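Local structure of autotransporter adhesin/invasin TibA (Escherichia coli, 4Q1Q) at residues A[64-69]-A[83-88]; A[197-202]-A[221-226]; A[250-255]-A[271-276]. The protein mediates adhesion to and invasion of human intestinal epithelial cells, drives bacterial aggregation through self-association, and enhances biofilm formation, this chain being a heptosylated piece of its passenger region. All coordinates share one frame; numbering follows the deposited sequence.

Contact 1. Residues A[64-69]-A[83-88]. With 289 (D-glycero-alpha-D-manno-heptopyranose), chain I; 289 (D-glycero-alpha-D-manno-heptopyranose), chain H; 289 (D-glycero-alpha-D-manno-heptopyranose), chain J; 289 (D-glycero-alpha-D-manno-heptopyranose), chain G.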
loop_
_atom_site.group_PDB
_atom_site.type_symbol
_atom_site.label_atom_id
_atom_site.label_comp_id
_atom_site.label_asym_id
_atom_site.label_seq_id
_atom_site.Cartn_x
_atom_site.Cartn_y
_atom_site.Cartn_z
ATOM N N GLN A 64 9.636 15.144 -10.776
ATOM C CA GLN A 64 8.869 16.165 -10.037
ATOM C C GLN A 64 9.153 16.111 -8.536
ATOM O O GLN A 64 8.830 15.119 -7.884
ATOM C CB GLN A 64 7.351 15.991 -10.221
ATOM C CG GLN A 64 6.458 17.015 -9.522
ATOM C CD GLN A 64 4.968 16.755 -9.704
ATOM O OE1 GLN A 64 4.462 15.684 -9.364
ATOM N NE2 GLN A 64 4.248 17.728 -10.257
ATOM N N HIS A 65 9.763 17.157 -7.991
ATOM C CA HIS A 65 10.028 17.284 -6.569
ATOM C C HIS A 65 8.935 18.096 -5.891
ATOM O O HIS A 65 8.718 19.260 -6.257
ATOM C CB HIS A 65 11.357 17.998 -6.319
ATOM C CG HIS A 65 12.546 17.280 -6.871
ATOM N ND1 HIS A 65 13.452 16.625 -6.061
ATOM C CD2 HIS A 65 12.976 17.107 -8.143
ATOM C CE1 HIS A 65 14.383 16.066 -6.815
ATOM N NE2 HIS A 65 14.105 16.327 -8.081
ATOM N N VAL A 66 8.265 17.487 -4.913
ATOM C CA VAL A 66 7.276 18.199 -4.101
ATOM C C VAL A 66 7.791 18.468 -2.699
ATOM O O VAL A 66 7.811 17.583 -1.843
ATOM C CB VAL A 66 5.954 17.432 -3.956
ATOM C CG1 VAL A 66 4.926 18.315 -3.270
ATOM C CG2 VAL A 66 5.476 16.938 -5.313
ATOM N N SER A 67 8.190 19.714 -2.474
ATOM C CA SER A 67 8.822 20.099 -1.225
ATOM C C SER A 67 7.790 20.635 -0.263
ATOM O O SER A 67 6.602 20.616 -0.561
ATOM C CB SER A 67 9.884 21.163 -1.466
ATOM O OG SER A 67 10.924 20.640 -2.272
ATOM N N SER A 68 8.260 21.071 0.903
ATOM C CA SER A 68 7.387 21.417 2.012
ATOM C C SER A 68 6.448 22.554 1.658
ATOM O O SER A 68 6.878 23.635 1.247
ATOM C CB SER A 68 8.231 21.836 3.212
ATOM O OG SER A 68 7.440 22.243 4.316
ATOM N N GLY A 69 5.166 22.304 1.886
ATOM C CA GLY A 69 4.126 23.261 1.530
ATOM C C GLY A 69 3.758 23.226 0.060
ATOM O O GLY A 69 2.857 23.943 -0.367
ATOM N N GLN A 83 8.130 10.821 -9.200
ATOM C CA GLN A 83 7.617 11.849 -8.286
ATOM C C GLN A 83 8.155 11.623 -6.872
ATOM O O GLN A 83 7.939 10.529 -6.336
ATOM C CB GLN A 83 6.088 11.847 -8.209
ATOM C CG GLN A 83 5.525 12.921 -7.291
ATOM C CD GLN A 83 4.013 12.877 -7.204
ATOM O OE1 GLN A 83 3.430 11.891 -6.742
ATOM N NE2 GLN A 83 3.365 13.938 -7.677
ATOM N N HIS A 84 8.905 12.593 -6.343
ATOM C CA HIS A 84 9.412 12.572 -4.982
ATOM C C HIS A 84 8.561 13.518 -4.156
ATOM O O HIS A 84 8.632 14.734 -4.347
ATOM C CB HIS A 84 10.858 13.069 -4.868
ATOM C CG HIS A 84 11.881 12.167 -5.483
ATOM N ND1 HIS A 84 13.229 12.454 -5.450
ATOM C CD2 HIS A 84 11.758 10.996 -6.156
ATOM C CE1 HIS A 84 13.890 11.517 -6.108
ATOM N NE2 HIS A 84 13.021 10.617 -6.537
ATOM N N VAL A 85 7.779 12.974 -3.229
ATOM C CA VAL A 85 7.026 13.804 -2.291
ATOM C C VAL A 85 7.767 13.884 -0.980
ATOM O O VAL A 85 7.730 12.976 -0.144
ATOM C CB VAL A 85 5.632 13.252 -1.974
ATOM C CG1 VAL A 85 4.856 14.189 -1.059
ATOM C CG2 VAL A 85 4.874 13.042 -3.267
ATOM N N SER A 86 8.443 15.009 -0.826
ATOM C CA SER A 86 9.266 15.214 0.350
ATOM C C SER A 86 8.469 15.842 1.477
ATOM O O SER A 86 7.295 16.172 1.347
ATOM C CB SER A 86 10.476 16.095 0.023
ATOM O OG SER A 86 11.222 15.536 -1.042
ATOM N N SER A 87 9.177 15.991 2.587
ATOM C CA SER A 87 8.623 16.379 3.867
ATOM C C SER A 87 7.760 17.625 3.729
ATOM O O SER A 87 8.235 18.648 3.251
ATOM C CB SER A 87 9.806 16.587 4.813
ATOM O OG SER A 87 9.421 16.795 6.164
ATOM N N GLY A 88 6.490 17.526 4.104
ATOM C CA GLY A 88 5.608 18.687 4.140
ATOM C C GLY A 88 4.914 18.825 2.808
ATOM O O GLY A 88 3.919 19.529 2.710
HETATM O O7 289 I . 15.040 16.161 3.259
HETATM C C7 289 I . 14.433 15.417 2.197
HETATM C C6 289 I . 14.489 16.269 0.936
HETATM O O6 289 I . 15.861 16.589 0.669
HETATM C C5 289 I . 13.738 15.549 -0.186
HETATM O O5 289 I . 12.910 16.614 -0.664
HETATM C C1 289 I . 12.075 16.215 -1.754
HETATM C C2 289 I . 12.903 15.845 -2.977
HETATM O O2 289 I . 13.694 16.961 -3.412
HETATM C C3 289 I . 13.733 14.630 -2.581
HETATM O O3 289 I . 14.581 14.332 -3.686
HETATM C C4 289 I . 14.541 14.894 -1.314
HETATM O O4 289 I . 15.007 13.603 -0.911
HETATM O O7 289 H . 2.739 23.016 6.806
HETATM C C7 289 H . 3.876 22.149 6.771
HETATM C C6 289 H . 5.031 22.784 6.004
HETATM O O6 289 H . 4.779 24.182 5.811
HETATM C C5 289 H . 6.340 22.557 6.751
HETATM O O5 289 H . 7.430 22.311 5.860
HETATM C C1 289 H . 7.694 23.372 4.943
HETATM C C2 289 H . 8.221 24.554 5.759
HETATM O O2 289 H . 8.489 25.706 4.945
HETATM C C3 289 H . 7.228 24.966 6.849
HETATM O O3 289 H . 6.134 25.720 6.301
HETATM C C4 289 H . 6.681 23.763 7.623
HETATM O O4 289 H . 7.651 23.329 8.584
HETATM O O7 289 J . 11.264 21.012 5.678
HETATM C C7 289 J . 11.311 21.350 7.067
HETATM C C6 289 J . 11.047 20.072 7.849
HETATM O O6 289 J . 11.217 20.342 9.243
HETATM C C5 289 J . 9.642 19.547 7.554
HETATM O O5 289 J . 9.741 18.468 6.625
HETATM C C1 289 J . 10.259 17.215 7.082
HETATM C C2 289 J . 9.591 16.704 8.357
HETATM O O2 289 J . 10.535 16.663 9.433
HETATM C C3 289 J . 8.410 17.615 8.678
HETATM O O3 289 J . 7.825 17.144 9.892
HETATM C C4 289 J . 8.851 19.074 8.772
HETATM O O4 289 J . 7.675 19.884 8.861
HETATM O O7 289 G . 12.787 23.909 2.321
HETATM C C7 289 G . 12.299 22.876 1.447
HETATM C C6 289 G . 13.468 22.410 0.584
HETATM O O6 289 G . 14.470 21.846 1.435
HETATM C C5 289 G . 13.050 21.375 -0.453
HETATM O O5 289 G . 12.464 22.089 -1.536
HETATM C C1 289 G . 12.061 21.202 -2.577
HETATM C C2 289 G . 13.290 20.577 -3.225
HETATM O O2 289 G . 14.260 21.545 -3.638
HETATM C C3 289 G . 13.876 19.667 -2.154
HETATM O O3 289 G . 14.996 18.964 -2.699
HETATM C C4 289 G . 14.223 20.541 -0.956
HETATM O O4 289 G . 14.632 19.684 0.104
#
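Q64 and Q83 run side by side into the interior, each with CG anti to the backbone N (chi1 -179° in both) and an extended chain beyond it. Their carboxamides are nearly coplanar, 12° apart, and Q83 NE2 donates to Q64 OE1 at 2.7 Å. The row continues both ways: Q64 NE2 reaches Q45 OE1, and Q83 OE1 accepts from Q102 and T94. Q64 OE1 is also hydrogen-bonded to S75 OG. Beside the glutamines the packing is apolar, V66 CG2 facing V85 CG2 at 4.4 Å, with V66 resting on A72 and V85 on A91.

Backbone bonds hold the strands in parallel register: H84 N to Q64 O, V66 N to H84 O (2.8 Å), then S86 N to V66 O. Past the strands, G69 N bonds to G88 O with the donor standing above the carbonyl plane. These are successive coils of the right-handed parallel beta-helix of autotransporter passengers, so like residues pile up one repeat apart.

On the outward face the aromatics form an offset edge-to-face pair, H84 turning its edge toward the face of H65, with planes at 72°. The heptose on S86 links them: H65 ND1 is hydrogen-bonded to its O2 at 2.7 Å and H84 ND1 to its O3 at 2.9 Å, both oxygens lying in the respective ring planes. Each imidazole is thus met at its rim by one sugar. Y46 stacks on H65, and F105 meets H84 edge-to-face.

The covalent links follow at the turn. S67, S68, S86 and S87 each carry a heptose, for example through S86 OG to C1 at 1.3 Å.

Contact 2. Residues A[197-202]-A[221-226]. With 289 (D-glycero-alpha-D-manno-heptopyranose), chain S; 289 (D-glycero-alpha-D-manno-heptopyranose), chain T; 289 (D-glycero-alpha-D-manno-heptopyranose), chain P; 289 (D-glycero-alpha-D-manno-heptopyranose), chain Q.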
loop_
_atom_site.group_PDB
_atom_site.type_symbol
_atom_site.label_atom_id
_atom_site.label_comp_id
_atom_site.label_asym_id
_atom_site.label_seq_id
_atom_site.Cartn_x
_atom_site.Cartn_y
_atom_site.Cartn_z
HETATM N N MSE A 197 -3.996 -12.503 2.371
HETATM C CA MSE A 197 -3.052 -11.824 3.243
HETATM C C MSE A 197 -2.037 -12.840 3.696
HETATM O O MSE A 197 -2.417 -13.874 4.236
HETATM C CB MSE A 197 -3.835 -11.258 4.435
HETATM C CG MSE A 197 -3.064 -10.249 5.286
HETATM SE SE MSE A 197 -4.002 -9.951 7.005
HETATM C CE MSE A 197 -2.979 -8.384 7.619
ATOM N N TYR A 198 -0.750 -12.551 3.558
ATOM C CA TYR A 198 0.283 -13.519 3.939
ATOM C C TYR A 198 1.164 -12.953 5.043
ATOM O O TYR A 198 1.799 -11.918 4.875
ATOM C CB TYR A 198 1.186 -13.913 2.759
ATOM C CG TYR A 198 0.506 -14.603 1.600
ATOM C CD1 TYR A 198 -0.369 -13.910 0.772
ATOM C CD2 TYR A 198 0.753 -15.942 1.303
ATOM C CE1 TYR A 198 -0.999 -14.523 -0.303
ATOM C CE2 TYR A 198 0.110 -16.574 0.248
ATOM C CZ TYR A 198 -0.762 -15.856 -0.556
ATOM O OH TYR A 198 -1.442 -16.442 -1.596
ATOM N N LEU A 199 1.241 -13.644 6.172
ATOM C CA LEU A 199 2.090 -13.179 7.258
ATOM C C LEU A 199 3.407 -13.950 7.183
ATOM O O LEU A 199 3.492 -15.087 7.647
ATOM C CB LEU A 199 1.358 -13.353 8.589
ATOM C CG LEU A 199 -0.034 -12.723 8.694
ATOM C CD1 LEU A 199 -0.539 -12.786 10.132
ATOM C CD2 LEU A 199 -0.055 -11.282 8.204
ATOM N N TYR A 200 4.402 -13.349 6.538
ATOM C CA TYR A 200 5.699 -13.982 6.333
ATOM C C TYR A 200 6.637 -13.514 7.425
ATOM O O TYR A 200 7.629 -12.836 7.176
ATOM C CB TYR A 200 6.299 -13.598 4.989
ATOM C CG TYR A 200 5.641 -14.211 3.783
ATOM C CD1 TYR A 200 5.190 -15.519 3.789
ATOM C CD2 TYR A 200 5.540 -13.482 2.602
ATOM C CE1 TYR A 200 4.620 -16.075 2.660
ATOM C CE2 TYR A 200 4.991 -14.033 1.461
ATOM C CZ TYR A 200 4.542 -15.334 1.496
ATOM O OH TYR A 200 3.974 -15.885 0.374
ATOM N N GLY A 201 6.246 -13.832 8.649
ATOM C CA GLY A 201 6.910 -13.275 9.800
ATOM C C GLY A 201 6.273 -12.028 10.362
ATOM O O GLY A 201 6.693 -11.602 11.432
ATOM N N GLY A 202 5.288 -11.439 9.688
ATOM C CA GLY A 202 4.780 -10.154 10.167
ATOM C C GLY A 202 3.594 -10.325 11.098
ATOM O O GLY A 202 3.120 -11.444 11.316
ATOM N N GLY A 221 4.995 -15.618 11.858
ATOM C CA GLY A 221 3.879 -14.694 11.700
ATOM C C GLY A 221 2.919 -14.800 12.853
ATOM O O GLY A 221 2.822 -15.831 13.521
ATOM N N SER A 222 2.177 -13.727 13.097
ATOM C CA SER A 222 1.269 -13.725 14.241
ATOM C C SER A 222 0.008 -12.917 13.942
ATOM O O SER A 222 0.099 -11.767 13.513
ATOM C CB SER A 222 2.012 -13.207 15.481
ATOM O OG SER A 222 1.116 -12.877 16.534
ATOM N N ALA A 223 -1.161 -13.528 14.097
ATOM C CA ALA A 223 -2.433 -12.819 13.932
ATOM C C ALA A 223 -3.148 -12.716 15.273
ATOM O O ALA A 223 -3.121 -13.656 16.074
ATOM C CB ALA A 223 -3.327 -13.520 12.930
ATOM N N THR A 224 -3.728 -11.546 15.530
ATOM C CA THR A 224 -4.461 -11.281 16.770
ATOM C C THR A 224 -5.794 -10.644 16.431
ATOM O O THR A 224 -5.842 -9.631 15.734
ATOM C CB THR A 224 -3.648 -10.390 17.727
ATOM O OG1 THR A 224 -2.469 -11.108 18.135
ATOM C CG2 THR A 224 -4.449 -10.030 18.975
ATOM N N ASN A 225 -6.868 -11.253 16.923
ATOM C CA ASN A 225 -8.196 -10.656 16.922
ATOM C C ASN A 225 -8.651 -10.701 15.481
ATOM O O ASN A 225 -8.688 -9.701 14.759
ATOM C CB ASN A 225 -8.252 -9.255 17.544
ATOM C CG ASN A 225 -9.605 -8.590 17.366
ATOM O OD1 ASN A 225 -10.637 -9.244 17.245
ATOM N ND2 ASN A 225 -9.597 -7.268 17.312
ATOM N N THR A 226 -8.973 -11.925 15.075
ATOM C CA THR A 226 -9.362 -12.153 13.693
ATOM C C THR A 226 -10.800 -12.634 13.689
ATOM O O THR A 226 -11.185 -13.400 14.571
ATOM C CB THR A 226 -8.464 -13.207 13.031
ATOM O OG1 THR A 226 -7.101 -12.782 13.133
ATOM C CG2 THR A 226 -8.856 -13.404 11.563
HETATM O O7 289 S . 5.361 -7.732 17.013
HETATM C C7 289 S . 5.196 -9.149 16.889
HETATM C C6 289 S . 3.886 -9.653 17.506
HETATM O O6 289 S . 4.017 -9.735 18.931
HETATM C C5 289 S . 2.664 -8.835 17.068
HETATM O O5 289 S . 2.095 -9.682 16.066
HETATM C C1 289 S . 0.896 -9.181 15.473
HETATM C C2 289 S . -0.124 -9.355 16.586
HETATM O O2 289 S . -0.004 -10.629 17.235
HETATM C C3 289 S . 0.233 -8.199 17.510
HETATM O O3 289 S . -0.818 -8.035 18.462
HETATM C C4 289 S . 1.600 -8.504 18.122
HETATM O O4 289 S . 1.944 -7.349 18.887
HETATM O O7 289 T . 8.624 -19.952 4.858
HETATM C C7 289 T . 7.349 -19.374 5.157
HETATM C C6 289 T . 6.508 -19.437 3.891
HETATM O O6 289 T . 7.134 -20.290 2.931
HETATM C C5 289 T . 5.101 -19.949 4.159
HETATM O O5 289 T . 4.353 -18.741 4.051
HETATM C C1 289 T . 3.065 -18.853 4.618
HETATM C C2 289 T . 2.309 -19.836 3.743
HETATM O O2 289 T . 2.123 -19.226 2.464
HETATM C C3 289 T . 3.052 -21.168 3.664
HETATM O O3 289 T . 2.359 -22.067 2.783
HETATM C C4 289 T . 4.480 -20.954 3.198
HETATM O O4 289 T . 5.093 -22.247 3.200
HETATM O O7 289 P . 10.173 -13.383 4.180
HETATM C C7 289 P . 11.338 -12.956 3.470
HETATM C C6 289 P . 11.283 -11.435 3.373
HETATM O O6 289 P . 12.226 -11.013 2.376
HETATM C C5 289 P . 9.866 -10.905 3.118
HETATM O O5 289 P . 10.010 -9.513 3.399
HETATM C C1 289 P . 8.798 -8.774 3.278
HETATM C C2 289 P . 8.452 -8.762 1.795
HETATM O O2 289 P . 9.534 -8.336 0.971
HETATM C C3 289 P . 8.083 -10.190 1.436
HETATM O O3 289 P . 7.757 -10.240 0.047
HETATM C C4 289 P . 9.245 -11.126 1.740
HETATM O O4 289 P . 8.616 -12.400 1.611
HETATM O O7 289 Q . 13.260 -11.666 13.734
HETATM C C7 289 Q . 13.573 -11.780 12.340
HETATM C C6 289 Q . 13.263 -13.196 11.871
HETATM O O6 289 Q . 13.321 -14.073 12.996
HETATM C C5 289 Q . 11.899 -13.263 11.189
HETATM O O5 289 Q . 12.152 -12.638 9.928
HETATM C C1 289 Q . 11.095 -12.578 8.971
HETATM C C2 289 Q . 10.757 -14.019 8.626
HETATM O O2 289 Q . 11.888 -14.612 7.981
HETATM C C3 289 Q . 10.318 -14.734 9.907
HETATM O O3 289 Q . 9.999 -16.101 9.630
HETATM C C4 289 Q . 11.378 -14.687 11.002
HETATM O O4 289 Q . 10.791 -15.296 12.156
#
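L199 sends its CD1 branch toward the 221-226 segment, where it meets A223 CB at 4.0 Å and S222 O at 3.6 Å. Its CG lies anti to the carbonyl carbon (chi1 -54°), and a chi2 of -171° directs CD1 to this contact. A204, V217 and V180 touch the same side chain, which makes it part of the hydrophobic filling of the coil. A single backbone bond joins the two segments: S222 N donates to G202 O at 3.0 Å, and G221 CA makes a CA-H...O contact with the same oxygen.

The contact lies at a corner of the parallel beta-helix. After L199 the chain bends through an inverse gamma turn centred on Y200, with a weak bond from G201 N to L199 O, and the next coil's strand 222-224 runs beside strand 203-209.

The outward side chains meet sugar. S222 OG, anti to its backbone N (chi1 166°), and T224 OG1, beside its own backbone N, are both hydrogen-bonded to O2 of one heptose, at 2.6 Å and 2.7 Å respectively, gripping that hydroxyl from two alternate residues of the strand. A second heptose sits at two tyrosine rims: its O5 lies in the plane of the Y200 ring, 3.0 Å from CE1, and its O2 in the plane of the Y198 ring. One face of the Y200 ring is touched by Y198 CB, 3.8 Å above the plane and offset toward the rim. Another heptose approaches G201 CA through its C3, where a side chain would have no room.

Contact 3. Residues A[250-255]-A[271-276]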
loop_
_atom_site.group_PDB
_atom_site.type_symbol
_atom_site.label_atom_id
_atom_site.label_comp_id
_atom_site.label_asym_id
_atom_site.label_seq_id
_atom_site.Cartn_x
_atom_site.Cartn_y
_atom_site.Cartn_z
ATOM N N GLY A 250 -19.901 -21.354 9.431
ATOM C CA GLY A 250 -19.549 -21.373 8.017
ATOM C C GLY A 250 -18.131 -20.898 7.739
ATOM O O GLY A 250 -17.680 -20.923 6.592
ATOM N N GLY A 251 -17.414 -20.463 8.769
ATOM C CA GLY A 251 -16.022 -20.045 8.593
ATOM C C GLY A 251 -15.065 -21.150 8.984
ATOM O O GLY A 251 -15.511 -22.153 9.540
HETATM N N MSE A 252 -13.771 -20.959 8.742
HETATM C CA MSE A 252 -12.776 -21.975 9.094
HETATM C C MSE A 252 -11.427 -21.517 9.563
HETATM O O MSE A 252 -10.802 -20.634 8.974
HETATM C CB MSE A 252 -12.485 -22.788 7.845
HETATM C CG MSE A 252 -11.809 -24.094 8.270
HETATM SE SE MSE A 252 -11.494 -25.110 6.614
HETATM C CE MSE A 252 -13.267 -25.963 6.449
ATOM N N LEU A 253 -10.986 -22.148 10.646
ATOM C CA LEU A 253 -9.596 -22.060 11.072
ATOM C C LEU A 253 -8.963 -23.418 10.767
ATOM O O LEU A 253 -9.419 -24.469 11.217
ATOM C CB LEU A 253 -9.500 -21.705 12.554
ATOM C CG LEU A 253 -8.189 -21.997 13.286
ATOM C CD1 LEU A 253 -7.183 -20.975 12.785
ATOM C CD2 LEU A 253 -8.404 -21.944 14.791
ATOM N N GLN A 254 -7.911 -23.394 9.960
ATOM C CA GLN A 254 -7.146 -24.610 9.718
ATOM C C GLN A 254 -5.712 -24.487 10.192
ATOM O O GLN A 254 -4.961 -23.597 9.789
ATOM C CB GLN A 254 -7.173 -24.870 8.227
ATOM C CG GLN A 254 -6.652 -26.246 7.858
ATOM C CD GLN A 254 -6.877 -26.516 6.389
ATOM O OE1 GLN A 254 -7.473 -25.715 5.662
ATOM N NE2 GLN A 254 -6.365 -27.642 5.938
ATOM N N VAL A 255 -5.331 -25.391 11.086
ATOM C CA VAL A 255 -4.008 -25.331 11.686
ATOM C C VAL A 255 -3.200 -26.544 11.233
ATOM O O VAL A 255 -3.587 -27.684 11.457
ATOM C CB VAL A 255 -4.118 -25.276 13.219
ATOM C CG1 VAL A 255 -2.760 -25.111 13.889
ATOM C CG2 VAL A 255 -5.043 -24.133 13.617
ATOM N N ALA A 271 -15.911 -24.178 11.516
ATOM C CA ALA A 271 -14.978 -25.297 11.378
ATOM C C ALA A 271 -13.592 -25.007 11.935
ATOM O O ALA A 271 -13.011 -23.945 11.672
ATOM C CB ALA A 271 -14.863 -25.657 9.913
ATOM N N VAL A 272 -13.103 -25.933 12.759
ATOM C CA VAL A 272 -11.707 -25.926 13.171
ATOM C C VAL A 272 -11.090 -27.282 12.823
ATOM O O VAL A 272 -11.630 -28.339 13.160
ATOM C CB VAL A 272 -11.514 -25.649 14.669
ATOM C CG1 VAL A 272 -10.050 -25.766 15.070
ATOM C CG2 VAL A 272 -12.028 -24.266 15.018
ATOM N N ILE A 273 -9.944 -27.206 12.158
ATOM C CA ILE A 273 -9.180 -28.356 11.705
ATOM C C ILE A 273 -7.792 -28.347 12.311
ATOM O O ILE A 273 -7.072 -27.357 12.190
ATOM C CB ILE A 273 -8.998 -28.315 10.184
ATOM C CG1 ILE A 273 -10.371 -28.249 9.532
ATOM C CG2 ILE A 273 -8.258 -29.561 9.708
ATOM C CD1 ILE A 273 -10.338 -28.121 8.019
ATOM N N THR A 274 -7.413 -29.427 12.984
ATOM C CA THR A 274 -6.088 -29.479 13.594
ATOM C C THR A 274 -5.398 -30.735 13.091
ATOM O O THR A 274 -6.082 -31.677 12.685
ATOM C CB THR A 274 -6.139 -29.549 15.129
ATOM O OG1 THR A 274 -6.962 -30.658 15.498
ATOM C CG2 THR A 274 -6.709 -28.262 15.720
ATOM N N ASN A 275 -4.071 -30.732 13.146
ATOM C CA ASN A 275 -3.247 -31.860 12.719
ATOM C C ASN A 275 -2.233 -32.376 13.740
ATOM O O ASN A 275 -1.334 -33.151 13.410
ATOM C CB ASN A 275 -2.556 -31.506 11.403
ATOM C CG ASN A 275 -3.573 -31.169 10.335
ATOM O OD1 ASN A 275 -3.998 -30.026 10.176
ATOM N ND2 ASN A 275 -4.080 -32.201 9.702
ATOM N N THR A 276 -2.479 -32.004 14.987
ATOM C CA THR A 276 -1.668 -32.258 16.164
ATOM C C THR A 276 -2.632 -32.029 17.336
ATOM O O THR A 276 -3.551 -31.227 17.215
ATOM C CB THR A 276 -0.534 -31.215 16.220
ATOM O OG1 THR A 276 0.555 -31.630 15.388
ATOM C CG2 THR A 276 -0.072 -30.970 17.650
HETATM O O HOH W 1 -2.393 -28.752 13.918
#
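The carboxamide of Q254 is the flat group that touches I273: CD1 of I273 stands to one side of the amide plane, 4.1 Å from Q254 CD. Closer to the backbone the two side chains lie side by side and point the same way, Q254 CG resting against I273 CB. V255 O is met by a water that donates to it at 2.9 Å and accepts from N275 N, bridging the ends of the two segments.

Selenomethionine M252 shares this face. Its chain is extended to SE and then bends, chi3 being -84°, which brings CE back over A271 CB. SE touches I273 CD1 at 3.5 Å, the two chains crossing obliquely, while CG packs on A271 CB at 3.8 Å. On the inward face L253 and V272 run alongside one another and meet more loosely, CD2 of L253 lying 4.2 Å from V272 CG1.

Between the faces, four backbone bonds zip the strands in register: A271 N to G251 O, L253 N to A271 O, I273 N to L253 O and V255 N to I273 O, this last at 2.8 Å. Two CA-H...O contacts fill in, from M252 CA to A271 O and from V272 CA to L253 O. The axes are only 3° from parallel, the regular stacking of coils in a parallel beta-helix.

Strand 271-273 is the outermost of its face at the C-terminal end of the modelled chain. Strand 252-255 is flanked on its other side by strand 233-236, with M252 and Q254 on R233. Inward, L253 packs on I247, A261 and V264, and V272 on I247 and Q266.

The three contacts come in series along one beta-helix and all reach the same face of it, contact 2 with its first segment, each joining parts of neighbouring coils. Contact 1 lies toward the N-terminal end, on the opposite side of the chain's centre from the other two: its centre is about 33 Å from that of contact 2 and about 48 Å from that of contact 3. Contacts 2 and 3 are closer, with centres about 16 Å apart and nearest atoms about 8 Å apart, yet they do not touch. Heptoses line the outward side of contacts 1 and 2, whereas G251 of contact 3 lies about 7 Å from a bound heptose, and strand pairing with apolar contacts carries that end.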